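Amide synthase (Vibrio cholerae, PDB 1L5A) probably forms an amide bond during biosynthesis of the siderophore vibriobactin, as a free-standing nonribosomal peptide synthetase condensation enzyme. Local coordinates at residues 192-197 against 253-258; 329-334 against 360-365; 49-54 against 62-67. All blocks are in the same frame, centred on the assembly; numbering follows the deposited sequence.

Contact 1. Residues 192-197 against 253-258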
loop_
_atom_site.group_PDB
_atom_site.type_symbol
_atom_site.label_atom_id
_atom_site.label_comp_id
_atom_site.label_asym_id
_atom_site.label_seq_id
_atom_site.Cartn_x
_atom_site.Cartn_y
_atom_site.Cartn_z
ATOM N N PRO A 192 -19.046 13.764 20.975
ATOM C CA PRO A 192 -19.399 15.083 21.502
ATOM C C PRO A 192 -18.720 16.122 20.608
ATOM O O PRO A 192 -17.648 15.855 20.067
ATOM C CB PRO A 192 -18.790 15.083 22.904
ATOM C CG PRO A 192 -18.665 13.624 23.253
ATOM C CD PRO A 192 -18.283 12.979 21.960
ATOM N N ASP A 193 -19.340 17.289 20.467
ATOM C CA ASP A 193 -18.807 18.372 19.651
ATOM C C ASP A 193 -17.410 18.837 20.029
ATOM O O ASP A 193 -16.986 18.748 21.181
ATOM C CB ASP A 193 -19.738 19.582 19.698
ATOM C CG ASP A 193 -21.053 19.322 19.015
ATOM O OD1 ASP A 193 -21.775 20.300 18.733
ATOM O OD2 ASP A 193 -21.368 18.138 18.758
ATOM N N LEU A 194 -16.688 19.324 19.035
ATOM C CA LEU A 194 -15.353 19.850 19.269
ATOM C C LEU A 194 -15.559 21.333 19.584
ATOM O O LEU A 194 -16.542 21.937 19.149
ATOM C CB LEU A 194 -14.492 19.701 18.015
ATOM C CG LEU A 194 -14.097 18.292 17.578
ATOM C CD1 LEU A 194 -13.577 18.364 16.146
ATOM C CD2 LEU A 194 -13.054 17.706 18.537
ATOM N N THR A 195 -14.643 21.914 20.344
ATOM C CA THR A 195 -14.745 23.314 20.689
ATOM C C THR A 195 -14.132 24.201 19.617
ATOM O O THR A 195 -13.044 23.928 19.137
ATOM C CB THR A 195 -14.029 23.584 21.983
ATOM O OG1 THR A 195 -14.492 22.662 22.980
ATOM C CG2 THR A 195 -14.282 25.021 22.423
ATOM N N LEU A 196 -14.834 25.265 19.244
ATOM C CA LEU A 196 -14.314 26.183 18.243
ATOM C C LEU A 196 -13.475 27.261 18.898
ATOM O O LEU A 196 -13.508 27.446 20.113
ATOM C CB LEU A 196 -15.442 26.859 17.467
ATOM C CG LEU A 196 -16.380 25.983 16.632
ATOM C CD1 LEU A 196 -17.076 26.889 15.614
ATOM C CD2 LEU A 196 -15.606 24.881 15.892
ATOM N N THR A 197 -12.719 27.968 18.069
ATOM C CA THR A 197 -11.876 29.056 18.532
ATOM C C THR A 197 -12.821 30.208 18.819
ATOM O O THR A 197 -13.717 30.484 18.030
ATOM C CB THR A 197 -10.877 29.490 17.428
ATOM O OG1 THR A 197 -9.914 28.449 17.223
ATOM C CG2 THR A 197 -10.170 30.803 17.811
ATOM N N ALA A 253 -13.827 17.809 29.449
ATOM C CA ALA A 253 -13.100 17.951 28.197
ATOM C C ALA A 253 -13.027 16.559 27.572
ATOM O O ALA A 253 -12.218 15.722 27.962
ATOM C CB ALA A 253 -11.700 18.501 28.454
ATOM N N PRO A 254 -13.903 16.281 26.607
ATOM C CA PRO A 254 -13.869 14.957 25.985
ATOM C C PRO A 254 -12.712 14.749 25.010
ATOM O O PRO A 254 -12.384 13.617 24.672
ATOM C CB PRO A 254 -15.233 14.868 25.298
ATOM C CG PRO A 254 -15.508 16.276 24.934
ATOM C CD PRO A 254 -15.065 17.058 26.144
ATOM N N TRP A 255 -12.083 15.831 24.569
ATOM C CA TRP A 255 -10.998 15.693 23.617
ATOM C C TRP A 255 -9.592 16.039 24.096
ATOM O O TRP A 255 -9.410 16.904 24.957
ATOM C CB TRP A 255 -11.311 16.525 22.395
ATOM C CG TRP A 255 -12.601 16.165 21.733
ATOM C CD1 TRP A 255 -13.806 16.795 21.871
ATOM C CD2 TRP A 255 -12.786 15.157 20.732
ATOM N NE1 TRP A 255 -14.726 16.252 21.001
ATOM C CE2 TRP A 255 -14.124 15.245 20.292
ATOM C CE3 TRP A 255 -11.945 14.190 20.161
ATOM C CZ2 TRP A 255 -14.639 14.405 19.301
ATOM C CZ3 TRP A 255 -12.456 13.357 19.180
ATOM C CH2 TRP A 255 -13.792 13.472 18.758
ATOM N N LEU A 256 -8.605 15.335 23.534
ATOM C CA LEU A 256 -7.183 15.574 23.808
ATOM C C LEU A 256 -6.585 15.741 22.421
ATOM O O LEU A 256 -6.698 14.839 21.611
ATOM C CB LEU A 256 -6.519 14.371 24.459
ATOM C CG LEU A 256 -5.407 14.638 25.483
ATOM C CD1 LEU A 256 -4.465 13.436 25.499
ATOM C CD2 LEU A 256 -4.639 15.916 25.171
ATOM N N TRP A 257 -5.956 16.878 22.133
ATOM C CA TRP A 257 -5.379 17.084 20.817
ATOM C C TRP A 257 -3.938 16.636 20.770
ATOM O O TRP A 257 -3.186 16.829 21.731
ATOM C CB TRP A 257 -5.487 18.541 20.393
ATOM C CG TRP A 257 -6.893 18.990 20.104
ATOM C CD1 TRP A 257 -7.847 19.348 21.016
ATOM C CD2 TRP A 257 -7.503 19.119 18.813
ATOM N NE1 TRP A 257 -9.011 19.694 20.371
ATOM C CE2 TRP A 257 -8.831 19.563 19.021
ATOM C CE3 TRP A 257 -7.057 18.902 17.500
ATOM C CZ2 TRP A 257 -9.720 19.799 17.966
ATOM C CZ3 TRP A 257 -7.944 19.140 16.443
ATOM C CH2 TRP A 257 -9.259 19.584 16.685
ATOM N N LEU A 258 -3.576 16.033 19.634
ATOM C CA LEU A 258 -2.245 15.486 19.369
ATOM C C LEU A 258 -1.650 15.985 18.077
ATOM O O LEU A 258 -2.367 16.408 17.163
ATOM C CB LEU A 258 -2.298 13.977 19.170
ATOM C CG LEU A 258 -2.824 13.048 20.225
ATOM C CD1 LEU A 258 -2.924 11.669 19.628
ATOM C CD2 LEU A 258 -1.883 13.068 21.411
#

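Contact 2. Residues 329-334 against 360-365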
loop_
_atom_site.group_PDB
_atom_site.type_symbol
_atom_site.label_atom_id
_atom_site.label_comp_id
_atom_site.label_asym_id
_atom_site.label_seq_id
_atom_site.Cartn_x
_atom_site.Cartn_y
_atom_site.Cartn_z
ATOM N N PHE A 329 -10.564 24.891 18.532
ATOM C CA PHE A 329 -9.750 25.261 19.677
ATOM C C PHE A 329 -9.025 23.976 20.031
ATOM O O PHE A 329 -9.574 23.111 20.707
ATOM C CB PHE A 329 -10.643 25.711 20.828
ATOM C CG PHE A 329 -9.892 26.192 22.029
ATOM C CD1 PHE A 329 -9.000 27.249 21.923
ATOM C CD2 PHE A 329 -10.106 25.614 23.282
ATOM C CE1 PHE A 329 -8.324 27.743 23.049
ATOM C CE2 PHE A 329 -9.435 26.098 24.422
ATOM C CZ PHE A 329 -8.539 27.170 24.302
ATOM N N MET A 330 -7.792 23.824 19.562
ATOM C CA MET A 330 -7.067 22.583 19.842
ATOM C C MET A 330 -6.509 22.504 21.248
ATOM O O MET A 330 -5.305 22.515 21.453
ATOM C CB MET A 330 -5.971 22.375 18.800
ATOM C CG MET A 330 -6.577 22.152 17.417
ATOM S SD MET A 330 -5.492 22.468 16.024
ATOM C CE MET A 330 -6.690 22.901 14.697
ATOM N N SER A 331 -7.404 22.400 22.222
ATOM C CA SER A 331 -6.990 22.300 23.612
ATOM C C SER A 331 -7.970 21.437 24.386
ATOM O O SER A 331 -9.155 21.449 24.114
ATOM C CB SER A 331 -6.928 23.693 24.242
ATOM O OG SER A 331 -6.403 23.614 25.553
ATOM N N PRO A 332 -7.485 20.660 25.353
ATOM C CA PRO A 332 -6.090 20.509 25.788
ATOM C C PRO A 332 -5.216 19.814 24.722
ATOM O O PRO A 332 -5.698 19.027 23.917
ATOM C CB PRO A 332 -6.217 19.710 27.089
ATOM C CG PRO A 332 -7.433 18.896 26.869
ATOM C CD PRO A 332 -8.390 19.883 26.208
ATOM N N PHE A 333 -3.924 20.101 24.747
ATOM C CA PHE A 333 -2.999 19.588 23.747
ATOM C C PHE A 333 -1.783 18.898 24.370
ATOM O O PHE A 333 -1.234 19.379 25.363
ATOM C CB PHE A 333 -2.532 20.774 22.900
ATOM C CG PHE A 333 -1.887 20.394 21.605
ATOM C CD1 PHE A 333 -2.615 20.429 20.421
ATOM C CD2 PHE A 333 -0.550 20.005 21.563
ATOM C CE1 PHE A 333 -2.010 20.080 19.203
ATOM C CE2 PHE A 333 0.058 19.654 20.351
ATOM C CZ PHE A 333 -0.676 19.693 19.171
ATOM N N ILE A 334 -1.363 17.772 23.795
ATOM C CA ILE A 334 -0.188 17.085 24.322
ATOM C C ILE A 334 0.915 16.978 23.256
ATOM O O ILE A 334 0.654 16.781 22.077
ATOM C CB ILE A 334 -0.563 15.698 24.921
ATOM C CG1 ILE A 334 0.662 15.069 25.579
ATOM C CG2 ILE A 334 -1.111 14.785 23.853
ATOM C CD1 ILE A 334 0.345 13.867 26.411
ATOM N N GLU A 360 -1.823 28.397 22.852
ATOM C CA GLU A 360 -3.263 28.584 22.848
ATOM C C GLU A 360 -3.854 27.490 23.736
ATOM O O GLU A 360 -3.498 26.326 23.603
ATOM C CB GLU A 360 -3.790 28.490 21.420
ATOM C CG GLU A 360 -5.036 29.316 21.153
ATOM C CD GLU A 360 -5.363 29.429 19.661
ATOM O OE1 GLU A 360 -4.471 29.857 18.887
ATOM O OE2 GLU A 360 -6.510 29.092 19.266
ATOM N N GLY A 361 -4.738 27.864 24.656
ATOM C CA GLY A 361 -5.322 26.881 25.550
ATOM C C GLY A 361 -4.286 26.370 26.535
ATOM O O GLY A 361 -3.398 27.108 26.947
ATOM N N ILE A 362 -4.409 25.119 26.957
ATOM C CA ILE A 362 -3.430 24.560 27.864
ATOM C C ILE A 362 -2.682 23.465 27.096
ATOM O O ILE A 362 -3.255 22.764 26.259
ATOM C CB ILE A 362 -4.085 23.979 29.117
ATOM C CG1 ILE A 362 -2.994 23.592 30.126
ATOM C CG2 ILE A 362 -4.944 22.786 28.745
ATOM C CD1 ILE A 362 -3.500 23.064 31.429
ATOM N N ASN A 363 -1.394 23.334 27.378
ATOM C CA ASN A 363 -0.530 22.383 26.686
ATOM C C ASN A 363 0.299 21.531 27.668
ATOM O O ASN A 363 0.898 22.054 28.618
ATOM C CB ASN A 363 0.397 23.190 25.779
ATOM C CG ASN A 363 1.176 22.337 24.803
ATOM O OD1 ASN A 363 0.842 22.277 23.613
ATOM N ND2 ASN A 363 2.229 21.679 25.289
ATOM N N PHE A 364 0.307 20.218 27.459
ATOM C CA PHE A 364 1.098 19.329 28.296
ATOM C C PHE A 364 2.229 18.859 27.406
ATOM O O PHE A 364 1.993 18.310 26.332
ATOM C CB PHE A 364 0.266 18.137 28.788
ATOM C CG PHE A 364 -0.907 18.543 29.618
ATOM C CD1 PHE A 364 -2.197 18.483 29.100
ATOM C CD2 PHE A 364 -0.715 19.082 30.884
ATOM C CE1 PHE A 364 -3.286 18.967 29.828
ATOM C CE2 PHE A 364 -1.796 19.568 31.619
ATOM C CZ PHE A 364 -3.084 19.514 31.090
ATOM N N THR A 365 3.458 19.098 27.834
ATOM C CA THR A 365 4.595 18.696 27.036
ATOM C C THR A 365 5.576 17.814 27.787
ATOM O O THR A 365 5.890 18.037 28.952
ATOM C CB THR A 365 5.320 19.914 26.485
ATOM O OG1 THR A 365 4.624 20.381 25.325
ATOM C CG2 THR A 365 6.752 19.568 26.119
#

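Contact 3. Residues 49-54 against 62-67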
loop_
_atom_site.group_PDB
_atom_site.type_symbol
_atom_site.label_atom_id
_atom_site.label_comp_id
_atom_site.label_asym_id
_atom_site.label_seq_id
_atom_site.Cartn_x
_atom_site.Cartn_y
_atom_site.Cartn_z
ATOM N N ILE A 49 17.874 21.576 1.702
ATOM C CA ILE A 49 16.493 21.880 2.070
ATOM C C ILE A 49 15.845 22.838 1.099
ATOM O O ILE A 49 15.950 24.044 1.257
ATOM C CB ILE A 49 16.428 22.490 3.489
ATOM C CG1 ILE A 49 17.249 21.636 4.451
ATOM C CG2 ILE A 49 14.978 22.546 3.985
ATOM C CD1 ILE A 49 17.192 22.123 5.886
ATOM N N ASP A 50 15.157 22.308 0.100
ATOM C CA ASP A 50 14.524 23.151 -0.902
ATOM C C ASP A 50 13.552 24.192 -0.366
ATOM O O ASP A 50 13.509 25.321 -0.849
ATOM C CB ASP A 50 13.792 22.296 -1.922
ATOM C CG ASP A 50 14.729 21.566 -2.846
ATOM O OD1 ASP A 50 15.815 22.103 -3.119
ATOM O OD2 ASP A 50 14.370 20.465 -3.320
ATOM N N LEU A 51 12.761 23.815 0.625
ATOM C CA LEU A 51 11.778 24.743 1.156
ATOM C C LEU A 51 12.412 26.004 1.779
ATOM O O LEU A 51 11.783 27.055 1.803
ATOM C CB LEU A 51 10.859 24.021 2.154
ATOM C CG LEU A 51 9.456 24.608 2.292
ATOM C CD1 LEU A 51 8.786 24.721 0.917
ATOM C CD2 LEU A 51 8.635 23.730 3.221
ATOM N N PHE A 52 13.639 25.923 2.279
ATOM C CA PHE A 52 14.253 27.128 2.826
ATOM C C PHE A 52 14.469 28.180 1.720
ATOM O O PHE A 52 14.892 29.293 2.009
ATOM C CB PHE A 52 15.611 26.833 3.474
ATOM C CG PHE A 52 15.528 26.199 4.820
ATOM C CD1 PHE A 52 16.687 25.973 5.554
ATOM C CD2 PHE A 52 14.311 25.779 5.341
ATOM C CE1 PHE A 52 16.642 25.330 6.779
ATOM C CE2 PHE A 52 14.252 25.129 6.570
ATOM C CZ PHE A 52 15.423 24.902 7.289
ATOM N N ARG A 53 14.203 27.831 0.465
ATOM C CA ARG A 53 14.373 28.785 -0.633
ATOM C C ARG A 53 13.014 29.316 -1.077
ATOM O O ARG A 53 12.902 30.069 -2.046
ATOM C CB ARG A 53 15.076 28.138 -1.840
ATOM C CG ARG A 53 16.558 27.799 -1.617
ATOM C CD ARG A 53 17.239 27.265 -2.894
ATOM N NE ARG A 53 16.730 25.954 -3.318
ATOM C CZ ARG A 53 15.901 25.760 -4.338
ATOM N NH1 ARG A 53 15.469 26.799 -5.063
ATOM N NH2 ARG A 53 15.507 24.525 -4.637
ATOM N N ALA A 54 11.978 28.910 -0.364
ATOM C CA ALA A 54 10.634 29.343 -0.668
ATOM C C ALA A 54 10.451 30.835 -0.416
ATOM O O ALA A 54 11.072 31.407 0.476
ATOM C CB ALA A 54 9.644 28.570 0.181
ATOM N N LEU A 62 3.530 30.795 -4.068
ATOM C CA LEU A 62 4.824 30.319 -3.641
ATOM C C LEU A 62 5.674 30.138 -4.889
ATOM O O LEU A 62 5.232 29.562 -5.885
ATOM C CB LEU A 62 4.665 29.004 -2.891
ATOM C CG LEU A 62 5.899 28.330 -2.288
ATOM C CD1 LEU A 62 5.470 27.289 -1.263
ATOM C CD2 LEU A 62 6.716 27.683 -3.379
ATOM N N TYR A 63 6.886 30.674 -4.842
ATOM C CA TYR A 63 7.824 30.570 -5.957
ATOM C C TYR A 63 9.221 30.330 -5.339
ATOM O O TYR A 63 9.416 30.540 -4.121
ATOM C CB TYR A 63 7.760 31.848 -6.812
ATOM C CG TYR A 63 8.308 33.080 -6.149
ATOM C CD1 TYR A 63 9.645 33.432 -6.299
ATOM C CD2 TYR A 63 7.497 33.893 -5.358
ATOM C CE1 TYR A 63 10.170 34.579 -5.675
ATOM C CE2 TYR A 63 8.007 35.035 -4.726
ATOM C CZ TYR A 63 9.349 35.372 -4.890
ATOM O OH TYR A 63 9.874 36.486 -4.271
ATOM N N TRP A 64 10.185 29.906 -6.161
ATOM C CA TRP A 64 11.516 29.570 -5.652
ATOM C C TRP A 64 12.741 30.447 -5.935
ATOM O O TRP A 64 13.102 30.709 -7.085
ATOM C CB TRP A 64 11.856 28.143 -6.083
ATOM C CG TRP A 64 10.704 27.227 -5.938
ATOM C CD1 TRP A 64 9.703 27.026 -6.844
ATOM C CD2 TRP A 64 10.368 26.445 -4.784
ATOM N NE1 TRP A 64 8.762 26.171 -6.321
ATOM C CE2 TRP A 64 9.145 25.798 -5.060
ATOM C CE3 TRP A 64 10.978 26.231 -3.545
ATOM C CZ2 TRP A 64 8.515 24.947 -4.138
ATOM C CZ3 TRP A 64 10.352 25.386 -2.623
ATOM C CH2 TRP A 64 9.130 24.754 -2.931
ATOM N N HIS A 65 13.400 30.861 -4.863
ATOM C CA HIS A 65 14.626 31.638 -4.967
ATOM C C HIS A 65 15.684 30.638 -5.482
ATOM O O HIS A 65 15.748 29.490 -5.037
ATOM C CB HIS A 65 15.017 32.166 -3.597
ATOM C CG HIS A 65 15.985 33.299 -3.647
ATOM N ND1 HIS A 65 17.242 33.231 -3.080
ATOM C CD2 HIS A 65 15.874 34.542 -4.176
ATOM C CE1 HIS A 65 17.863 34.384 -3.253
ATOM N NE2 HIS A 65 17.057 35.196 -3.915
ATOM N N PRO A 66 16.537 31.062 -6.413
ATOM C CA PRO A 66 17.542 30.129 -6.937
ATOM C C PRO A 66 18.789 29.886 -6.091
ATOM O O PRO A 66 19.545 28.968 -6.370
ATOM C CB PRO A 66 17.890 30.741 -8.277
ATOM C CG PRO A 66 17.886 32.203 -7.935
ATOM C CD PRO A 66 16.634 32.375 -7.074
ATOM N N PHE A 67 19.002 30.675 -5.046
ATOM C CA PHE A 67 20.202 30.498 -4.238
ATOM C C PHE A 67 19.878 29.937 -2.863
ATOM O O PHE A 67 18.787 30.146 -2.345
ATOM C CB PHE A 67 20.924 31.848 -4.102
ATOM C CG PHE A 67 21.243 32.509 -5.423
ATOM C CD1 PHE A 67 21.155 33.890 -5.561
ATOM C CD2 PHE A 67 21.622 31.752 -6.530
ATOM C CE1 PHE A 67 21.435 34.503 -6.783
ATOM C CE2 PHE A 67 21.902 32.351 -7.743
ATOM C CZ PHE A 67 21.810 33.727 -7.878
#

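Contact 1. Residues 192-197 against 253-258
Pro192, Asp193 and Leu194 lie against Pro254, Trp255 and Trp257, so that the irregular connection leaving helix 175-189 packs across the start of strand 255-260, the strand that forms a two-stranded antiparallel ribbon with 277-282 in this condensation-domain fold. The polar part of the contact is concentrated on one atom, the indole nitrogen of Trp255. Its N-H is given to the carbonyl of Pro192, with NE1 to O 3.1 Å and an angle at the hydrogen of 141°. The oxygen sits in the indole plane, while NE1 stands above the plane of the carbonyl it meets. A second, weak bond runs from the same NE1 to Asp193 O at 3.4 Å, so two successive carbonyls share a single donor and steady the rotation of the buried indole. The apolar part centres on Leu194. Its CG is anti to the carbonyl carbon (chi1 -68°), and from there the CD2 branch reaches over one face of the Trp255 indole, above its five-membered ring, as a CH-pi contact; the two side chains cross at about a right angle. Pro280, from the partner strand, also touches Leu194 and both tryptophans. Nearer the surface the two proline rings slide past each other in opposite directions, with Pro192 CB 4.0 Å from Pro254 CG. On its other flank Leu194 CD2 approaches the Trp257 ring obliquely, 4.0 Å from CZ2.

Contact 2. Residues 329-334 against 360-365
Phe333 and Asn363 form a parallel bridge, and Ile334 pairs in the same way with Phe364. Phe333 supplies both backbone bonds of the pairing: its N-H goes to Ile362 O, N to O 3.1 Å, and its carbonyl takes the next N-H, Phe333 O to Phe364 N 2.7 Å, almost in line with the C=O. The Phe333 side chain can be followed outward. CB lies 3.8 Å from Asn363 OD1 and is also near the carbonyl of Ile362. CG, anti to the backbone N (chi1 -164°), keeps beside the same amide oxygen, and CD2 comes closest to it, 3.4 Å from OD1. The two side chains point the same way, ring and amide planes only 21° apart; on its CD1 side the ring packs on Trp257, and Pro259 also touches it. Ahead of the strand a side chain replaces a backbone acceptor: Ser331 OG receives the N-H of Ile362, OG to N 2.9 Å. Gly361, with a positive phi of 70°, presents its bare CA to Phe329 CZ at 3.5 Å, while the CD1 edge of that ring faces the carboxylate of Glu360, which is poorly ordered. Pro332, entered through a cis peptide, rests CB on Ile362 CG2 at 3.7 Å and reaches CE1 of Phe364 on the buried side, where Leu246 of helix 234-249 completes the packing. Such staggered bonding on both sides of one residue is the signature of a parallel strand pair, here 333-337 and 362-368 of a four-stranded mixed sheet backed by helices, in keeping with the chloramphenicol acetyltransferase-like fold of condensation domains.

Contact 3. Residues 49-54 against 62-67
Ala54 and Trp64 face each other as an antiparallel, non-hydrogen-bonded pair with their CA atoms 5.1 Å apart, and beside them the N-H of His65 is bonded to the carbonyl of Arg53, His65 N to Arg53 O 3.0 Å. Arg53, the last residue of a 3-10 turn, makes a second link with its side chain. The aliphatic part runs past the opposite backbone, bringing CD to 3.3 Å from Phe67 O, and the chain bends at chi3 (-67°), which places NE. NH1 donates to His65 O at 2.7 Å, the oxygen lying in the guanidinium plane. NH2 forms a salt bridge with Asp50 OD1 at 2.9 Å, approaching from above the carboxylate plane. His65 is thus gripped by Arg53 through both its N-H and its carbonyl. These residues close the open end of a small beta hairpin, strands 54-56 and 62-64, at the surface of the protein, and tie it to the 3-10 turn that follows helix 35-47. The indole of Trp64 lies on the same side of the hairpin as the Ala54 methyl, with CZ3 4.3 Å from CB. Its six-membered ring meets Asp50 O edge-on, at 3.6 Å from CZ3, and Leu51 CD1 reaches CH2 obliquely at 3.9 Å. One indole face carries Leu62 CD2, offset toward the rim. The remaining carboxylate oxygen of Asp50, OD2, accepts the backbone N-H of Tyr161.

Along the chain contact 3 comes first, then contact 1, then contact 2, each closing before the next opens. Contacts 1 and 2 are neighbours, their centres 10 Å apart, and they touch directly: Thr195 O lies 2.7 Å from Phe329 N and Trp257 N 2.8 Å from Pro332 O, both probable hydrogen bonds. Backbone bonds thus tie strand 255-260 and the 192-197 loop to segment 329-334, whose strand is an outer one of the four-stranded sheet, and helix 234-249 packs against both contacts. Contact 3 stands apart, its centre 36 Å from contact 1 and 32 Å from contact 2, across the chain's centre from the latter, consistent with the two-lobed build of condensation domains.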